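Local coordinates for Lin2634 protein (Listeria innocua, PDB 3MZO) that probably acts as a metal-dependent HD-domain phosphohydrolase of the YfbR-like 5'-deoxynucleotidase family and binds calcium, at residues B[5-8]-B[9-12]; B[18-22]-B[23-27]; B[107-111]-B[112-116]; B[131-134]-B[135-139]. All coordinates share one frame; numbering follows the deposited sequence. Where two conformers were deposited one is given.

In the fold
The four contacts are all local but differ with their place in this largely helical chain. Interactions 1 and 4 are buried single-helix contacts, in helix 4-13 and helix 129-151, whereas interactions 2 and 3 are partly buried links between helices. Interaction 4 lies deepest, its centre about 7 Å from that of the chain, and is the one that supplies a metal ligand; no other subunit touches it. Interaction 3, its centre about 26 Å from that of the chain, joins helix 87-108 to helix 114-121 and, like interaction 1, meets the second subunit. Backbone bonds of helical spacing dominate interactions 1 and 4; a straight glutamine bond joins two short-range backbone bonds in interaction 3, whereas interaction 2 has weak, less certain lysine bonds.

Interaction 1. Residues B[5-8]-B[9-12]; sequences HQYF and QSLS
Leu-11 lies one turn further along helix 4-13 than Tyr-7 and Phe-8, and its side chain divides between them. Its CB starts 3.5 Å from Phe-8 O. With CG anti to the carbonyl carbon (chi1 -60°), the branch point settles 3.6 Å from Tyr-7 O. Beyond it the two methyls part: CD1 turns to Phe-8 and stands 4.2 Å from CD1 of that ring, while CD2 comes obliquely to the phenol end of Tyr-7, 4.0 Å from CZ. On another flank of the helix, CG of Gln-9 lies over a face of the His-5 imidazole in a CH-pi contact, 4.2 Å from the centroid and 28° off the ring normal. That imidazole is tied to the second subunit, NE2 to Glu-193 and ND1 to Tyr-144. Ser-10 OG bonds back to Tyr-7 O, though the modelled 2.5 Å is too short to be trusted exactly, and also bonds Tyr-70 OH. A water joins Phe-8 O to Ser-12 OG. The carbonyls of Tyr-7 and Phe-8 both take the Leu-11 amide, the first weakly, a bifurcated pattern between alpha and 3-10 spacing. Phe-8, Leu-11 and His-5 thus all face the second subunit, the apolar pair by packing, the imidazole by hydrogen bonds.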
loop_
_atom_site.group_PDB
_atom_site.type_symbol
_atom_site.label_atom_id
_atom_site.label_comp_id
_atom_site.label_asym_id
_atom_site.label_seq_id
_atom_site.Cartn_x
_atom_site.Cartn_y
_atom_site.Cartn_z
ATOM N N HIS B 5 -13.653 -15.718 20.569
ATOM C CA HIS B 5 -12.422 -15.722 19.775
ATOM C C HIS B 5 -12.657 -15.102 18.395
ATOM O O HIS B 5 -11.922 -14.197 17.977
ATOM C CB HIS B 5 -11.869 -17.128 19.644
ATOM C CG HIS B 5 -10.868 -17.284 18.558
ATOM N ND1 HIS B 5 -9.629 -16.678 18.599
ATOM C CD2 HIS B 5 -10.928 -17.951 17.378
ATOM C CE1 HIS B 5 -8.963 -16.990 17.501
ATOM N NE2 HIS B 5 -9.728 -17.759 16.745
ATOM N N GLN B 6 -13.722 -15.532 17.737
ATOM C CA GLN B 6 -14.064 -15.031 16.415
ATOM C C GLN B 6 -14.376 -13.537 16.508
ATOM O O GLN B 6 -14.019 -12.754 15.638
ATOM C CB GLN B 6 -15.289 -15.762 15.813
ATOM C CG GLN B 6 -15.252 -17.291 15.855
ATOM C CD GLN B 6 -14.189 -17.910 14.952
ATOM O OE1 GLN B 6 -13.746 -17.292 13.972
ATOM N NE2 GLN B 6 -13.777 -19.149 15.278
ATOM N N TYR B 7 -15.048 -13.142 17.568
ATOM C CA TYR B 7 -15.396 -11.742 17.750
ATOM C C TYR B 7 -14.118 -10.897 17.931
ATOM O O TYR B 7 -13.995 -9.813 17.338
ATOM C CB TYR B 7 -16.311 -11.578 18.967
ATOM C CG TYR B 7 -16.416 -10.147 19.429
ATOM C CD1 TYR B 7 -17.140 -9.220 18.696
ATOM C CD2 TYR B 7 -15.766 -9.706 20.589
ATOM C CE1 TYR B 7 -17.239 -7.890 19.105
ATOM C CE2 TYR B 7 -15.829 -8.361 20.989
ATOM C CZ TYR B 7 -16.573 -7.466 20.242
ATOM O OH TYR B 7 -16.671 -6.157 20.622
ATOM N N PHE B 8 -13.172 -11.400 18.737
ATOM C CA PHE B 8 -11.906 -10.696 18.937
ATOM C C PHE B 8 -11.136 -10.562 17.609
ATOM O O PHE B 8 -10.536 -9.518 17.343
ATOM C CB PHE B 8 -11.028 -11.406 19.995
ATOM C CG PHE B 8 -11.466 -11.179 21.449
ATOM C CD1 PHE B 8 -12.439 -10.271 21.793
ATOM C CD2 PHE B 8 -10.814 -11.846 22.462
ATOM C CE1 PHE B 8 -12.789 -10.072 23.136
ATOM C CE2 PHE B 8 -11.149 -11.667 23.785
ATOM C CZ PHE B 8 -12.128 -10.773 24.134
ATOM N N GLN B 9 -11.163 -11.604 16.765
ATOM C CA GLN B 9 -10.457 -11.529 15.468
ATOM C C GLN B 9 -11.099 -10.498 14.609
ATOM O O GLN B 9 -10.395 -9.760 13.937
ATOM C CB GLN B 9 -10.489 -12.835 14.692
ATOM C CG GLN B 9 -9.638 -13.897 15.278
ATOM C CD GLN B 9 -9.787 -15.169 14.506
ATOM O OE1 GLN B 9 -10.909 -15.636 14.254
ATOM N NE2 GLN B 9 -8.670 -15.738 14.118
ATOM N N SER B 10 -12.432 -10.426 14.668
ATOM C CA SER B 10 -13.182 -9.482 13.855
ATOM C C SER B 10 -12.773 -8.033 14.110
ATOM O O SER B 10 -12.912 -7.181 13.233
ATOM C CB SER B 10 -14.685 -9.611 14.096
ATOM O OG SER B 10 -15.085 -8.925 15.277
ATOM N N LEU B 11 -12.330 -7.728 15.332
ATOM C CA LEU B 11 -11.983 -6.340 15.670
ATOM C C LEU B 11 -10.840 -5.848 14.774
ATOM O O LEU B 11 -10.819 -4.675 14.378
ATOM C CB LEU B 11 -11.586 -6.200 17.150
ATOM C CG LEU B 11 -12.603 -6.569 18.188
ATOM C CD1 LEU B 11 -11.955 -6.683 19.638
ATOM C CD2 LEU B 11 -13.704 -5.572 18.118
ATOM N N SER B 12 -9.910 -6.738 14.439
ATOM C CA SER B 12 -8.844 -6.438 13.474
ATOM C C SER B 12 -9.325 -6.213 12.048
ATOM O O SER B 12 -8.706 -5.456 11.311
ATOM C CB SER B 12 -7.778 -7.532 13.450
ATOM O OG SER B 12 -6.952 -7.415 14.599
HETATM O O HOH W 1 -7.937 -8.925 16.629
#

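Interaction 2. Residues B[18-22]-B[23-27]; sequences YRCPG and KFKYQ
Lys-25 sends its side chain back across the loop to the backbone of Arg-19 and Cys-20, and with Gly-22 and Lys-23 it makes up most of this contact. The chain leaves with CG anti to the carbonyl carbon (chi1 -59°), then bends at both outer torsions, bringing NZ beside the oxygens of two successive carbonyls. NZ is 2.9 Å from Cys-20 O and 3.1 Å from Arg-19 O, both weak hydrogen bonds; because NZ also crowds Cys-20 in the model, its exact position is doubtful. CE is likewise tight against Cys-20 O, which adds to that doubt. At the bend, Gly-22 adopts phi 128° and psi -85°, a conformation in which a CB would press on the carbonyl O of Pro-21. Its N is buried without a partner, while its O accepts from Asn-16 ND2 of the third subunit. Lys-23 follows, its CB 3.7 Å from Gly-22 C and its tip leading away from the turn. Arg-19 directs its own side chain elsewhere, forming a salt bridge with Glu-145 close to the calcium site. If NZ is placed correctly, the ammonium would partly offset the negative ends of two neighbouring carbonyls that point much the same way, a weak link across this irregular loop.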
loop_
_atom_site.group_PDB
_atom_site.type_symbol
_atom_site.label_atom_id
_atom_site.label_comp_id
_atom_site.label_asym_id
_atom_site.label_seq_id
_atom_site.Cartn_x
_atom_site.Cartn_y
_atom_site.Cartn_z
ATOM N N TYR B 18 -12.356 0.954 5.260
ATOM C CA TYR B 18 -12.071 2.369 5.228
ATOM C C TYR B 18 -13.306 3.189 4.983
ATOM O O TYR B 18 -14.285 2.709 4.427
ATOM C CB TYR B 18 -11.032 2.626 4.179
ATOM C CG TYR B 18 -9.739 2.018 4.582
ATOM C CD1 TYR B 18 -8.861 2.724 5.387
ATOM C CD2 TYR B 18 -9.410 0.708 4.227
ATOM C CE1 TYR B 18 -7.658 2.164 5.812
ATOM C CE2 TYR B 18 -8.187 0.133 4.643
ATOM C CZ TYR B 18 -7.325 0.889 5.439
ATOM O OH TYR B 18 -6.114 0.404 5.870
ATOM N N ARG B 19 -13.264 4.434 5.440
ATOM C CA ARG B 19 -14.404 5.302 5.346
ATOM C C ARG B 19 -14.431 5.954 3.988
ATOM O O ARG B 19 -13.388 6.361 3.496
ATOM C CB ARG B 19 -14.326 6.339 6.456
ATOM C CG ARG B 19 -14.557 5.668 7.808
ATOM C CD ARG B 19 -14.273 6.534 8.943
ATOM N NE ARG B 19 -14.852 7.873 8.875
ATOM C CZ ARG B 19 -16.109 8.192 9.200
ATOM N NH1 ARG B 19 -17.006 7.279 9.567
ATOM N NH2 ARG B 19 -16.485 9.454 9.131
ATOM N N CYS B 20 -15.640 6.074 3.447
ATOM C CA CYS B 20 -15.956 6.600 2.117
ATOM C C CYS B 20 -14.909 6.270 1.052
ATOM O O CYS B 20 -14.232 7.121 0.530
ATOM C CB CYS B 20 -16.382 8.083 2.130
ATOM S SG CYS B 20 -16.035 9.105 3.606
ATOM N N PRO B 21 -14.769 4.997 0.746
ATOM C CA PRO B 21 -13.817 4.669 -0.303
ATOM C C PRO B 21 -14.338 5.141 -1.684
ATOM O O PRO B 21 -15.530 5.274 -1.868
ATOM C CB PRO B 21 -13.732 3.147 -0.220
ATOM C CG PRO B 21 -15.064 2.716 0.340
ATOM C CD PRO B 21 -15.498 3.825 1.265
ATOM N N GLY B 22 -13.427 5.395 -2.615
ATOM C CA GLY B 22 -13.771 5.854 -3.983
ATOM C C GLY B 22 -12.950 7.095 -4.266
ATOM O O GLY B 22 -11.817 7.035 -4.805
ATOM N N LYS B 23 -13.471 8.225 -3.822
ATOM C CA LYS B 23 -12.804 9.519 -4.048
ATOM C C LYS B 23 -11.413 9.557 -3.420
ATOM O O LYS B 23 -11.222 9.084 -2.311
ATOM C CB LYS B 23 -13.654 10.670 -3.453
ATOM C CG LYS B 23 -15.047 10.838 -4.097
ATOM C CD LYS B 23 -14.947 11.245 -5.547
ATOM C CE LYS B 23 -16.313 11.321 -6.202
ATOM N NZ LYS B 23 -17.138 12.373 -5.568
ATOM N N PHE B 24 -10.451 10.105 -4.146
ATOM C CA PHE B 24 -9.095 10.286 -3.630
ATOM C C PHE B 24 -9.110 11.062 -2.324
ATOM O O PHE B 24 -9.778 12.097 -2.235
ATOM C CB PHE B 24 -8.203 11.052 -4.624
ATOM C CG PHE B 24 -6.873 11.374 -4.054
ATOM C CD1 PHE B 24 -5.885 10.416 -4.026
ATOM C CD2 PHE B 24 -6.627 12.628 -3.461
ATOM C CE1 PHE B 24 -4.669 10.679 -3.428
ATOM C CE2 PHE B 24 -5.393 12.903 -2.882
ATOM C CZ PHE B 24 -4.416 11.927 -2.859
ATOM N N LYS B 25 -8.413 10.544 -1.319
ATOM C CA LYS B 25 -8.178 11.251 -0.073
ATOM C C LYS B 25 -6.687 11.252 0.184
ATOM O O LYS B 25 -6.026 10.231 -0.035
ATOM C CB LYS B 25 -8.862 10.565 1.122
ATOM C CG LYS B 25 -10.362 10.414 1.000
ATOM C CD LYS B 25 -10.884 9.579 2.149
ATOM C CE LYS B 25 -12.061 8.715 1.759
ATOM N NZ LYS B 25 -13.394 9.247 2.253
ATOM N N TYR B 26 -6.154 12.367 0.684
ATOM C CA TYR B 26 -4.716 12.380 1.026
ATOM C C TYR B 26 -4.449 11.434 2.192
ATOM O O TYR B 26 -3.419 10.805 2.230
ATOM C CB TYR B 26 -4.206 13.796 1.322
ATOM C CG TYR B 26 -4.180 14.749 0.124
ATOM C CD1 TYR B 26 -3.124 14.743 -0.782
ATOM C CD2 TYR B 26 -5.188 15.702 -0.056
ATOM C CE1 TYR B 26 -3.097 15.612 -1.841
ATOM C CE2 TYR B 26 -5.159 16.580 -1.109
ATOM C CZ TYR B 26 -4.111 16.545 -1.984
ATOM O OH TYR B 26 -4.113 17.428 -3.037
ATOM N N GLN B 27 -5.384 11.341 3.142
ATOM C CA GLN B 27 -5.281 10.426 4.281
ATOM C C GLN B 27 -6.539 9.573 4.417
ATOM O O GLN B 27 -7.646 10.118 4.483
ATOM C CB GLN B 27 -5.161 11.216 5.562
ATOM C CG GLN B 27 -3.965 12.100 5.642
ATOM C CD GLN B 27 -3.792 12.656 7.022
ATOM O OE1 GLN B 27 -3.642 13.859 7.191
ATOM N NE2 GLN B 27 -3.855 11.780 8.028
#

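Interaction 3. Residues B[107-111]-B[112-116]; sequences REIPA and TFQPI
Gln-114 reaches back to Ile-109 through a nearly straight hydrogen bond: NE2 lies 3.0 Å from Ile-109 O with an N-H...O angle of 172°. The acceptor sits in the plane of the amide, 2° out of it, so the N-H points straight at the oxygen, though it arrives tilted from the carbonyl plane. The glutamine runs extended beyond CG, and this carries its amide past the intervening turn, with CG itself 3.5 Å from Pro-110 O. Two backbone bonds of i to i+3 spacing tighten that turn. Phe-113 N donates to Pro-110 O at 3.0 Å, and Gln-114 N donates to Ala-111 O at 3.1 Å; in each case the donor stands above the carbonyl plane. Outside this polar core the packing is apolar. CG2 of Ile-109, anti to its own N, meets Phe-113 CB at 3.7 Å, the two side chains crossing at about a right angle. Pro-110 CB comes to the edge of the Phe-113 ring, near its plane, 4.4 Å from CD2. Thr-112 CG2 sits over one ring face, 4.3 Å above the plane. The second subunit adds Phe-44 and Val-48 against Phe-113, and Tyr-181 against Pro-110. Ile-109 is where the chain leaves helix 87-108, and the whole is a tight interhelical turn, in which a short 3-10 segment leads into helix 114-121.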
loop_
_atom_site.group_PDB
_atom_site.type_symbol
_atom_site.label_atom_id
_atom_site.label_comp_id
_atom_site.label_asym_id
_atom_site.label_seq_id
_atom_site.Cartn_x
_atom_site.Cartn_y
_atom_site.Cartn_z
ATOM N N ARG B 107 -25.743 -15.748 15.230
ATOM C CA ARG B 107 -24.813 -16.747 14.681
ATOM C C ARG B 107 -23.481 -16.825 15.394
ATOM O O ARG B 107 -22.962 -17.918 15.615
ATOM C CB ARG B 107 -24.514 -16.461 13.207
ATOM C CG ARG B 107 -25.374 -17.211 12.234
ATOM C CD ARG B 107 -25.021 -16.827 10.810
ATOM N NE ARG B 107 -25.853 -17.530 9.835
ATOM N N GLU B 108 -22.909 -15.674 15.727
ATOM C CA GLU B 108 -21.500 -15.624 16.124
ATOM C C GLU B 108 -21.243 -15.528 17.624
ATOM O O GLU B 108 -20.199 -16.008 18.096
ATOM C CB GLU B 108 -20.795 -14.446 15.435
ATOM C CG GLU B 108 -20.900 -14.431 13.909
ATOM C CD GLU B 108 -20.247 -15.639 13.261
ATOM O OE1 GLU B 108 -19.191 -16.086 13.776
ATOM O OE2 GLU B 108 -20.792 -16.136 12.245
ATOM N N ILE B 109 -22.165 -14.914 18.375
ATOM C CA ILE B 109 -21.914 -14.622 19.792
ATOM C C ILE B 109 -22.510 -15.751 20.609
ATOM O O ILE B 109 -23.603 -16.216 20.269
ATOM C CB ILE B 109 -22.539 -13.263 20.240
ATOM C CG1 ILE B 109 -21.982 -12.084 19.415
ATOM C CG2 ILE B 109 -22.335 -13.034 21.738
ATOM C CD1 ILE B 109 -20.544 -11.693 19.714
ATOM N N PRO B 110 -21.803 -16.211 21.676
ATOM C CA PRO B 110 -22.424 -17.224 22.523
ATOM C C PRO B 110 -23.717 -16.714 23.160
ATOM O O PRO B 110 -23.871 -15.513 23.402
ATOM C CB PRO B 110 -21.364 -17.501 23.610
ATOM C CG PRO B 110 -20.066 -17.183 22.949
ATOM C CD PRO B 110 -20.409 -15.951 22.094
ATOM N N ALA B 111 -24.608 -17.660 23.423
ATOM C CA ALA B 111 -25.951 -17.411 23.941
ATOM C C ALA B 111 -25.923 -16.517 25.183
ATOM O O ALA B 111 -26.654 -15.508 25.233
ATOM C CB ALA B 111 -26.659 -18.763 24.221
ATOM N N THR B 112 -25.071 -16.855 26.162
ATOM C CA THR B 112 -24.987 -16.072 27.414
ATOM C C THR B 112 -24.752 -14.585 27.172
ATOM O O THR B 112 -25.148 -13.778 27.991
ATOM C CB THR B 112 -23.784 -16.452 28.314
ATOM O OG1 THR B 112 -23.887 -17.807 28.721
ATOM C CG2 THR B 112 -23.731 -15.551 29.561
ATOM N N PHE B 113 -24.061 -14.246 26.081
ATOM C CA PHE B 113 -23.671 -12.854 25.805
ATOM C C PHE B 113 -24.511 -12.184 24.723
ATOM O O PHE B 113 -24.307 -10.985 24.473
ATOM C CB PHE B 113 -22.170 -12.766 25.447
ATOM C CG PHE B 113 -21.265 -13.152 26.583
ATOM C CD1 PHE B 113 -21.112 -12.302 27.684
ATOM C CD2 PHE B 113 -20.601 -14.382 26.590
ATOM C CE1 PHE B 113 -20.307 -12.658 28.765
ATOM C CE2 PHE B 113 -19.785 -14.731 27.668
ATOM C CZ PHE B 113 -19.646 -13.863 28.754
ATOM N N GLN B 114 -25.445 -12.918 24.088
ATOM C CA GLN B 114 -26.218 -12.307 22.997
ATOM C C GLN B 114 -26.982 -11.049 23.447
ATOM O O GLN B 114 -26.963 -10.037 22.725
ATOM C CB GLN B 114 -27.143 -13.309 22.309
ATOM C CG GLN B 114 -26.374 -14.244 21.386
ATOM C CD GLN B 114 -27.252 -15.189 20.609
ATOM O OE1 GLN B 114 -28.470 -15.009 20.542
ATOM N NE2 GLN B 114 -26.632 -16.181 19.967
ATOM N N PRO B 115 -27.623 -11.093 24.646
ATOM C CA PRO B 115 -28.391 -9.923 25.070
ATOM C C PRO B 115 -27.531 -8.687 25.219
ATOM O O PRO B 115 -27.912 -7.607 24.726
ATOM C CB PRO B 115 -29.001 -10.363 26.416
ATOM C CG PRO B 115 -29.197 -11.868 26.267
ATOM C CD PRO B 115 -27.894 -12.263 25.517
ATOM N N ILE B 116 -26.355 -8.846 25.826
ATOM C CA ILE B 116 -25.473 -7.716 26.039
ATOM C C ILE B 116 -24.984 -7.141 24.693
ATOM O O ILE B 116 -25.033 -5.919 24.492
ATOM C CB ILE B 116 -24.340 -8.076 27.026
ATOM C CG1 ILE B 116 -23.832 -6.817 27.730
ATOM C CG2 ILE B 116 -23.228 -8.807 26.327
ATOM C CD1 ILE B 116 -22.562 -7.036 28.524
#

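Interaction 4. Residues B[131-134]-B[135-139]; sequences GKIL and AISDK. With CA (calcium ion), chain K.
Asp-138, whose CB rests 3.4 Å from Leu-134 O one turn back, delivers OD1 to a calcium ion at 2.6 Å. A water sits at the same distance from the metal, and His-34, His-68 and Asp-69 complete the set of ligands. CG is anti to the backbone N (chi1 -168°), which carries the carboxylate away from the helix toward the ion. Its other oxygen, OD2, forms a salt bridge with Lys-125 and receives a weak bond from the metal-bound water. Beyond Lys-125, the helix backbone holds the ligand in place. Asp-138 N donates to Leu-134 O at 3.1 Å in an almost linear bond (171°), fixing the backbone from which the ligand springs. Next to it, Ser-137 doubles the usual helical link: its N (3.0 Å) and its OG (2.7 Å) both bond Ile-133 O, arriving from opposite faces of that carbonyl plane. The hydroxyl is thereby satisfied within the helix, while Ile-41, Ala-42 and Phe-45 of helix 31-51 pack on this serine. Further back, Ile-136 puts CG1 between its backbone N and carbonyl carbon (chi1 62°), 3.4 Å from Ile-133 O, and its side chain faces helix 177-191. The site matches the H...HD...D signature of HD-domain proteins; OD1 binds calcium while OD2, 3.0 Å from the same ion, pairs with Lys-125, which should restrict rotation of the carboxylate.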
loop_
_atom_site.group_PDB
_atom_site.type_symbol
_atom_site.label_atom_id
_atom_site.label_comp_id
_atom_site.label_asym_id
_atom_site.label_seq_id
_atom_site.Cartn_x
_atom_site.Cartn_y
_atom_site.Cartn_z
ATOM N N GLY B 131 -26.724 9.669 23.797
ATOM C CA GLY B 131 -27.008 9.452 22.380
ATOM C C GLY B 131 -26.762 10.688 21.539
ATOM O O GLY B 131 -26.287 10.603 20.391
ATOM N N LYS B 132 -27.108 11.845 22.096
ATOM C CA LYS B 132 -26.810 13.098 21.424
ATOM C C LYS B 132 -25.306 13.356 21.421
ATOM O O LYS B 132 -24.770 13.904 20.441
ATOM C CB LYS B 132 -27.554 14.254 22.057
ATOM C CG LYS B 132 -29.043 14.131 21.946
ATOM C CD LYS B 132 -29.733 15.286 22.683
ATOM C CE LYS B 132 -31.196 15.234 22.429
ATOM N NZ LYS B 132 -31.957 16.336 23.104
ATOM N N ILE B 133 -24.617 12.955 22.487
ATOM C CA ILE B 133 -23.164 13.082 22.494
ATOM C C ILE B 133 -22.590 12.248 21.366
ATOM O O ILE B 133 -21.634 12.674 20.710
ATOM C CB ILE B 133 -22.535 12.733 23.861
ATOM C CG1 ILE B 133 -22.801 13.869 24.863
ATOM C CG2 ILE B 133 -21.020 12.472 23.767
ATOM C CD1 ILE B 133 -22.465 13.502 26.273
ATOM N N LEU B 134 -23.150 11.068 21.128
ATOM C CA LEU B 134 -22.682 10.237 20.000
ATOM C C LEU B 134 -22.956 10.939 18.680
ATOM O O LEU B 134 -22.095 10.939 17.799
ATOM C CB LEU B 134 -23.348 8.859 19.986
ATOM C CG LEU B 134 -23.044 7.966 18.760
ATOM C CD1 LEU B 134 -21.555 7.748 18.479
ATOM C CD2 LEU B 134 -23.783 6.623 18.882
ATOM N N ALA B 135 -24.152 11.531 18.541
ATOM C CA ALA B 135 -24.505 12.220 17.300
ATOM C C ALA B 135 -23.499 13.328 16.987
ATOM O O ALA B 135 -23.001 13.402 15.858
ATOM C CB ALA B 135 -26.003 12.783 17.304
ATOM N N ILE B 136 -23.175 14.166 17.964
ATOM C CA ILE B 136 -22.317 15.297 17.669
ATOM C C ILE B 136 -20.879 14.839 17.478
ATOM O O ILE B 136 -20.157 15.430 16.670
ATOM C CB ILE B 136 -22.408 16.452 18.683
ATOM C CG1 ILE B 136 -21.964 16.021 20.083
ATOM C CG2 ILE B 136 -23.854 17.035 18.738
ATOM C CD1 ILE B 136 -21.991 17.173 21.127
ATOM N N SER B 137 -20.468 13.791 18.208
ATOM C CA SER B 137 -19.077 13.316 18.173
ATOM C C SER B 137 -18.672 12.706 16.826
ATOM O O SER B 137 -17.561 12.914 16.329
ATOM C CB SER B 137 -18.850 12.304 19.322
ATOM O OG SER B 137 -18.930 12.963 20.587
ATOM N N ASP B 138 -19.594 11.923 16.262
ATOM C CA ASP B 138 -19.478 11.364 14.923
ATOM C C ASP B 138 -19.357 12.497 13.869
ATOM O O ASP B 138 -18.483 12.462 12.996
ATOM C CB ASP B 138 -20.715 10.490 14.683
ATOM C CG ASP B 138 -20.599 9.607 13.456
ATOM O OD1 ASP B 138 -19.477 9.392 12.954
ATOM O OD2 ASP B 138 -21.654 9.106 13.001
ATOM N N LYS B 139 -20.212 13.514 13.964
ATOM C CA LYS B 139 -20.125 14.648 13.049
ATOM C C LYS B 139 -18.859 15.466 13.245
ATOM O O LYS B 139 -18.307 15.979 12.294
ATOM C CB LYS B 139 -21.358 15.559 13.136
ATOM C CG LYS B 139 -22.664 14.915 12.704
ATOM C CD LYS B 139 -22.628 14.341 11.295
ATOM C CE LYS B 139 -23.961 13.657 10.957
ATOM N NZ LYS B 139 -24.006 13.340 9.542
HETATM CA CA CA K . -19.810 6.940 12.169
HETATM O O HOH W 2 -22.228 5.916 11.949
#